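Local structure of antifreeze protein (Uncultured bacterium, 6EIO) at residues F36-G41 against G217-E222; S42-T47 against L56-G61. The protein probably binds ice crystals through two faces of its fold, as an antifreeze protein of the ice-binding family from a bacterium of an Antarctic biological consortium. All blocks are in the same frame, centred on the assembly; numbering follows the deposited sequence.

Contact 1: F36-G41 against G217-E222; sequences FAVIAG and GAVTME
Gly217 O accepts two successive backbone N-H groups where residues 36-41 leave their strand: Gly41 N at 3.0 Å, and the next amide, that of Ser42. The Gly41 donor approaches almost in line with the carbonyl, the C=O...N angle being 169°, while the bond is somewhat bent at the hydrogen. It marks the end at which the two backbones converge, with Gly41 CA and Gly217 CA 5.2 Å apart.

Beyond these backbone bonds the contact becomes a small apolar cluster built around Val219. Its CG2 lies 3.6 Å from Ile39 O and also rests against the methyl of Ala40, with CG2 and Ala40 CB 3.8 Å apart. The other branch, CG1, stands anti to the Val219 backbone N (chi1 177°) and meets Val38 CG1 at 3.9 Å. The two valine side chains cross obliquely, and Val38 offers a single methyl, CG1, to both branches of its partner. Ala40 CB is also close to the backbone of Val219, 3.8 Å from its N.

Strands 38-40 and 219-222 are not neighbours in one sheet: their axes come no closer than 8.2 Å and make an angle of 134°, so side chains fill the interval. Val38 and Ala40 point into it, whereas Ile39 faces the other way and packs on Ala86 and Lys87 of helix 81-99.

The chemistry is thus divided along the interface. A carbonyl shared by two amides fixes the approach of the main chains at one end, and methyl groups fill the buried interior beside it, where no side-chain hydrogen bond joins the two segments.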
ATOM      1  N   PHE A  36       5.286  -8.454   6.970  1.00  5.04           N
ATOM      2  CA  PHE A  36       5.536  -7.091   7.410  1.00  5.06           C
ATOM      3  C   PHE A  36       4.330  -6.200   7.144  1.00  4.80           C
ATOM      4  O   PHE A  36       3.789  -6.189   6.035  1.00  5.85           O
ATOM      5  CB  PHE A  36       6.719  -6.471   6.668  1.00  5.52           C
ATOM      6  CG  PHE A  36       8.066  -6.980   7.125  1.00  5.47           C
ATOM      7  CD1 PHE A  36       8.729  -6.332   8.153  1.00  5.89           C
ATOM      8  CD2 PHE A  36       8.658  -8.085   6.517  1.00  6.80           C
ATOM      9  CE1 PHE A  36       9.969  -6.784   8.577  1.00  6.15           C
ATOM     10  CE2 PHE A  36       9.906  -8.521   6.928  1.00  6.59           C
ATOM     11  CZ  PHE A  36      10.557  -7.870   7.967  1.00  6.60           C
ATOM     12  N   ALA A  37       3.962  -5.413   8.161  1.00  4.72           N
ATOM     13  CA  ALA A  37       3.040  -4.299   7.959  1.00  4.82           C
ATOM     14  C   ALA A  37       3.737  -3.056   7.410  1.00  4.79           C
ATOM     15  O   ALA A  37       3.103  -2.279   6.679  1.00  5.40           O
ATOM     16  CB  ALA A  37       2.332  -3.963   9.268  1.00  5.94           C
ATOM     17  N   VAL A  38       4.997  -2.832   7.796  1.00  4.76           N
ATOM     18  CA  VAL A  38       5.728  -1.619   7.448  1.00  5.18           C
ATOM     19  C   VAL A  38       7.177  -1.988   7.177  1.00  5.31           C
ATOM     20  O   VAL A  38       7.784  -2.707   7.981  1.00  5.96           O
ATOM     21  CB  VAL A  38       5.658  -0.583   8.590  1.00  5.91           C
ATOM     22  CG1 VAL A  38       6.505   0.648   8.240  1.00  7.30           C
ATOM     23  CG2 VAL A  38       4.215  -0.169   8.877  1.00  7.01           C
ATOM     24  N   ILE A  39       7.729  -1.490   6.070  1.00  5.26           N
ATOM     25  CA  ILE A  39       9.155  -1.584   5.767  1.00  5.71           C
ATOM     26  C   ILE A  39       9.610  -0.224   5.261  1.00  5.28           C
ATOM     27  O   ILE A  39       8.898   0.412   4.480  1.00  5.95           O
ATOM     28  CB  ILE A  39       9.468  -2.639   4.667  1.00  6.53           C
ATOM     29  CG1 ILE A  39       9.091  -4.034   5.147  1.00  7.75           C
ATOM     30  CG2 ILE A  39      10.924  -2.543   4.220  1.00  8.64           C
ATOM     31  CD1 ILE A  39       9.313  -5.144   4.135  1.00 10.45           C
ATOM     32  N   ALA A  40      10.797   0.207   5.690  1.00  5.63           N
ATOM     33  CA  ALA A  40      11.423   1.409   5.166  1.00  6.13           C
ATOM     34  C   ALA A  40      12.864   1.120   4.768  1.00  5.92           C
ATOM     35  O   ALA A  40      13.453   0.099   5.140  1.00  6.57           O
ATOM     36  CB  ALA A  40      11.376   2.542   6.198  1.00  7.31           C
ATOM     37  N   GLY A  41      13.441   2.073   4.040  1.00  6.53           N
ATOM     38  CA  GLY A  41      14.830   2.005   3.629  1.00  6.43           C
ATOM     39  C   GLY A  41      15.753   2.900   4.436  1.00  6.83           C
ATOM     40  O   GLY A  41      16.756   2.433   4.976  1.00  8.20           O
ATOM     41  N   GLY A 217      13.329   5.426   0.756  1.00  6.48           N
ATOM     42  CA  GLY A 217      13.096   6.495   1.693  1.00  6.69           C
ATOM     43  C   GLY A 217      12.544   6.028   3.019  1.00  6.37           C
ATOM     44  O   GLY A 217      12.805   4.907   3.476  1.00  6.75           O
ATOM     45  N   ALA A 218      11.818   6.933   3.653  1.00  6.70           N
ATOM     46  CA  ALA A 218      11.441   6.803   5.045  1.00  6.91           C
ATOM     47  C   ALA A 218       9.952   6.556   5.178  1.00  6.57           C
ATOM     48  O   ALA A 218       9.154   7.020   4.352  1.00  7.51           O
ATOM     49  CB  ALA A 218      11.768   8.091   5.791  1.00  9.36           C
ATOM     50  N   VAL A 219       9.570   5.900   6.268  1.00  6.48           N
ATOM     51  CA  VAL A 219       8.178   5.856   6.692  1.00  6.11           C
ATOM     52  C   VAL A 219       8.024   6.744   7.918  1.00  6.28           C
ATOM     53  O   VAL A 219       8.724   6.566   8.923  1.00  7.56           O
ATOM     54  CB  VAL A 219       7.675   4.428   6.956  1.00  6.92           C
ATOM     55  CG1 VAL A 219       6.239   4.473   7.456  1.00  7.84           C
ATOM     56  CG2 VAL A 219       7.735   3.609   5.679  1.00  7.85           C
ATOM     57  N   THR A 220       7.099   7.700   7.814  1.00  5.63           N
ATOM     58  CA  THR A 220       6.775   8.637   8.879  1.00  5.99           C
ATOM     59  C   THR A 220       5.337   8.380   9.319  1.00  5.40           C
ATOM     60  O   THR A 220       4.444   8.268   8.480  1.00  5.97           O
ATOM     61  CB  THR A 220       6.948  10.081   8.394  1.00  6.83           C
ATOM     62  OG1 THR A 220       8.290  10.273   7.941  1.00  8.68           O
ATOM     63  CG2 THR A 220       6.649  11.092   9.481  1.00 10.25           C
ATOM     64  N   MET A 221       5.140   8.286  10.632  1.00  5.81           N
ATOM     65  CA  MET A 221       3.867   7.921  11.218  0.50  5.67           C
ATOM     66  C   MET A 221       3.527   8.883  12.349  1.00  5.62           C
ATOM     67  O   MET A 221       4.413   9.391  13.048  1.00  6.38           O
ATOM     68  CB  MET A 221       3.939   6.466  11.746  0.50  5.63           C
ATOM     69  CG  MET A 221       4.051   5.421  10.635  0.50  5.70           C
ATOM     70  SD  MET A 221       4.528   3.784  11.246  0.50  5.00           S
ATOM     71  CE  MET A 221       6.219   4.115  11.699  0.50  6.86           C
ATOM     72  N   GLU A 222       2.236   9.114  12.538  1.00  5.61           N
ATOM     73  CA  GLU A 222       1.753   9.896  13.672  1.00  5.80           C
ATOM     74  C   GLU A 222       0.405   9.317  14.110  1.00  5.25           C
ATOM     75  O   GLU A 222      -0.595   9.414  13.404  1.00  5.86           O
ATOM     76  CB  GLU A 222       1.655  11.378  13.313  1.00  6.66           C
ATOM     77  CG  GLU A 222       1.216  12.216  14.501  1.00  8.14           C
ATOM     78  CD  GLU A 222       1.499  13.716  14.409  1.00  8.70           C
ATOM     79  OE1 GLU A 222       2.043  14.184  13.399  1.00 11.84           O
ATOM     80  OE2 GLU A 222       1.153  14.397  15.399  1.00  9.20           O
TER

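Contact 2: S42-T47 against L56-G61; sequences SSVTNT and LGLSPG
The backbones of residues 42-47 and 56-61 approach at one end only, where Ser42 CA and Gly61 CA are 4.4 Å apart, and beyond that point the segments draw apart. No conventional hydrogen bond spans them. At the near end a CA-H...O contact does the joining: Gly61 CA lies 3.4 Å from Ser42 O, with an angle of 157° at the hydrogen. The absence of a side chain at Gly61 permits this approach, and the cis peptide bond before Pro60 lies in the turn that leads to Gly61 and probably helps to shape it. Asn79 ND2 bonds to the carbonyl oxygens of both Pro60 and Gly61.

Leu58 carries the side-chain part. Its CG is anti to the backbone N (chi1 175°), and the branch ending in CD1 lies against the peptide link between Ser42 and Ser43. CD1 is 3.6 Å from Ser43 N and 3.8 Å from Ser43 CA, with Ser42 C only slightly farther at 3.9 Å. One methyl therefore packs on main chain more closely than on any side chain of the facing segment. Val44 points toward the same region, but its CG2 makes a looser apolar approach to Leu58 CD1, at 4.5 Å. Ile64 of the following strand touches Leu58 as well as Val44, and Ala40 borders Leu58 from strand 36-40.

Outside this pair, Val44 bonds through its backbone to Ser63 and Gly65, while strand 55-58 lies parallel to strand 36-40. Two strands from different faces, each paired with strands of adjacent coils and meeting through inward aliphatic groups, are characteristic of the beta-helix (beta-solenoid) fold of this ice-binding family.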
ATOM      1  N   SER A  42      15.442   4.189   4.516  1.00  6.86           N
ATOM      2  CA  SER A  42      16.382   5.125   5.106  1.00  7.40           C
ATOM      3  C   SER A  42      16.192   5.305   6.609  1.00  7.45           C
ATOM      4  O   SER A  42      17.183   5.367   7.344  1.00  9.30           O
ATOM      5  CB  SER A  42      16.308   6.472   4.377  1.00  8.65           C
ATOM      6  OG  SER A  42      15.004   7.017   4.449  1.00 11.23           O
ATOM      7  N   SER A  43      14.946   5.414   7.077  1.00  7.08           N
ATOM      8  CA  SER A  43      14.652   5.589   8.494  1.00  7.37           C
ATOM      9  C   SER A  43      13.154   5.405   8.695  1.00  6.97           C
ATOM     10  O   SER A  43      12.371   5.380   7.742  1.00  6.84           O
ATOM     11  CB  SER A  43      15.093   6.963   9.002  1.00 10.10           C
ATOM     12  OG  SER A  43      14.327   7.996   8.407  1.00 10.96           O
ATOM     13  N   VAL A  44      12.780   5.286   9.962  1.00  7.46           N
ATOM     14  CA  VAL A  44      11.391   5.319  10.402  1.00  7.80           C
ATOM     15  C   VAL A  44      11.275   6.368  11.495  1.00  7.68           C
ATOM     16  O   VAL A  44      12.100   6.400  12.411  1.00  8.73           O
ATOM     17  CB  VAL A  44      10.926   3.955  10.939  1.00  9.59           C
ATOM     18  CG1 VAL A  44       9.503   4.056  11.478  1.00 11.69           C
ATOM     19  CG2 VAL A  44      11.022   2.900   9.847  1.00 10.82           C
ATOM     20  N   THR A  45      10.246   7.203  11.418  1.00  7.46           N
ATOM     21  CA  THR A  45       9.986   8.190  12.455  1.00  8.10           C
ATOM     22  C   THR A  45       8.528   8.097  12.854  1.00  7.08           C
ATOM     23  O   THR A  45       7.648   8.157  12.000  1.00 10.47           O
ATOM     24  CB  THR A  45      10.289   9.622  11.969  1.00 11.71           C
ATOM     25  OG1 THR A  45      11.660   9.729  11.584  1.00 15.59           O
ATOM     26  CG2 THR A  45      10.024  10.647  13.058  1.00 21.33           C
ATOM     27  N   ASN A  46       8.277   7.993  14.149  1.00  7.55           N
ATOM     28  CA  ASN A  46       6.937   7.948  14.684  1.00  6.88           C
ATOM     29  C   ASN A  46       6.756   9.008  15.758  1.00  6.75           C
ATOM     30  O   ASN A  46       7.653   9.280  16.558  1.00  7.82           O
ATOM     31  CB  ASN A  46       6.650   6.601  15.312  1.00  7.07           C
ATOM     32  CG  ASN A  46       5.285   6.577  15.914  1.00  6.93           C
ATOM     33  OD1 ASN A  46       4.297   6.671  15.181  1.00  7.40           O
ATOM     34  ND2 ASN A  46       5.207   6.561  17.250  1.00  7.13           N
ATOM     35  N   THR A  47       5.536   9.548  15.794  1.00  7.04           N
ATOM     36  CA  THR A  47       5.039  10.447  16.819  1.00  7.97           C
ATOM     37  C   THR A  47       3.770   9.847  17.430  1.00  7.04           C
ATOM     38  O   THR A  47       2.857   9.437  16.696  1.00  7.31           O
ATOM     39  CB  THR A  47       4.721  11.826  16.155  1.00 10.97           C
ATOM     40  OG1 THR A  47       5.938  12.341  15.581  1.00 13.78           O
ATOM     41  CG2 THR A  47       4.167  12.814  17.167  1.00 18.06           C
ATOM     42  N   LEU A  56       7.893  -5.066  11.453  1.00  5.32           N
ATOM     43  CA  LEU A  56       8.407  -3.750  11.079  1.00  5.69           C
ATOM     44  C   LEU A  56       9.858  -3.928  10.647  1.00  5.89           C
ATOM     45  O   LEU A  56      10.664  -4.465  11.418  1.00  6.39           O
ATOM     46  CB  LEU A  56       8.310  -2.786  12.274  1.00  6.49           C
ATOM     47  CG  LEU A  56       8.954  -1.405  12.156  1.00  7.41           C
ATOM     48  CD1 LEU A  56       8.414  -0.599  10.985  1.00  8.64           C
ATOM     49  CD2 LEU A  56       8.776  -0.618  13.442  1.00  8.46           C
ATOM     50  N   GLY A  57      10.187  -3.494   9.434  1.00  6.30           N
ATOM     51  CA  GLY A  57      11.518  -3.676   8.885  1.00  6.80           C
ATOM     52  C   GLY A  57      12.171  -2.371   8.473  1.00  6.49           C
ATOM     53  O   GLY A  57      11.505  -1.438   8.007  1.00  6.99           O
ATOM     54  N   LEU A  58      13.501  -2.336   8.584  1.00  6.20           N
ATOM     55  CA  LEU A  58      14.308  -1.204   8.144  1.00  6.21           C
ATOM     56  C   LEU A  58      15.640  -1.742   7.649  1.00  6.15           C
ATOM     57  O   LEU A  58      16.327  -2.466   8.371  1.00  6.77           O
ATOM     58  CB  LEU A  58      14.525  -0.211   9.292  1.00  7.98           C
ATOM     59  CG  LEU A  58      15.457   0.952   8.978  1.00  7.63           C
ATOM     60  CD1 LEU A  58      14.900   1.868   7.889  1.00  8.10           C
ATOM     61  CD2 LEU A  58      15.741   1.739  10.248  1.00 12.20           C
ATOM     62  N   SER A  59      16.007  -1.367   6.423  1.00  6.18           N
ATOM     63  CA  SER A  59      17.303  -1.721   5.858  1.00  6.55           C
ATOM     64  C   SER A  59      17.441  -0.918   4.582  1.00  6.32           C
ATOM     65  O   SER A  59      16.478  -0.871   3.812  1.00  6.67           O
ATOM     66  CB  SER A  59      17.340  -3.211   5.528  1.00  7.10           C
ATOM     67  OG  SER A  59      18.496  -3.517   4.765  1.00  8.26           O
ATOM     68  N   PRO A  60      18.599  -0.300   4.293  1.00  7.37           N
ATOM     69  CA  PRO A  60      19.868  -0.386   5.027  1.00  8.07           C
ATOM     70  C   PRO A  60      20.022   0.656   6.138  1.00  8.26           C
ATOM     71  O   PRO A  60      21.058   0.665   6.807  1.00  9.10           O
ATOM     72  CB  PRO A  60      20.894  -0.123   3.926  1.00  9.86           C
ATOM     73  CG  PRO A  60      20.180   0.842   3.022  1.00 10.74           C
ATOM     74  CD  PRO A  60      18.758   0.392   3.001  1.00  8.59           C
ATOM     75  N   GLY A  61      19.047   1.538   6.321  1.00  8.51           N
ATOM     76  CA  GLY A  61      19.111   2.523   7.385  1.00  9.96           C
ATOM     77  C   GLY A  61      19.088   1.888   8.766  1.00  9.03           C
ATOM     78  O   GLY A  61      18.810   0.701   8.932  1.00  9.34           O
TER

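In the fold
From the N terminus, strand 36-40 passes through a short bend at Gly41 and Ser42 into strand 43-47, so the first segments of both contacts are consecutive. Contact 2 closes first, when the chain returns at 56-61 after only eight intervening residues. Contact 1 closes last, with 217-222, after helix 81-99 and most of the solenoid, and contact 2 is nested within that long loop. Their centres are about 6 Å apart. Gly41 O and Gly61 N, at 2.8 Å, probably hydrogen-bond, as do Met221 N and Thr45 O at 2.9 Å. Early coil and late strand are thereby tied together: strand 219-222 adjoins 43-47 in one sheet, and 36-40 adjoins 55-58 in another.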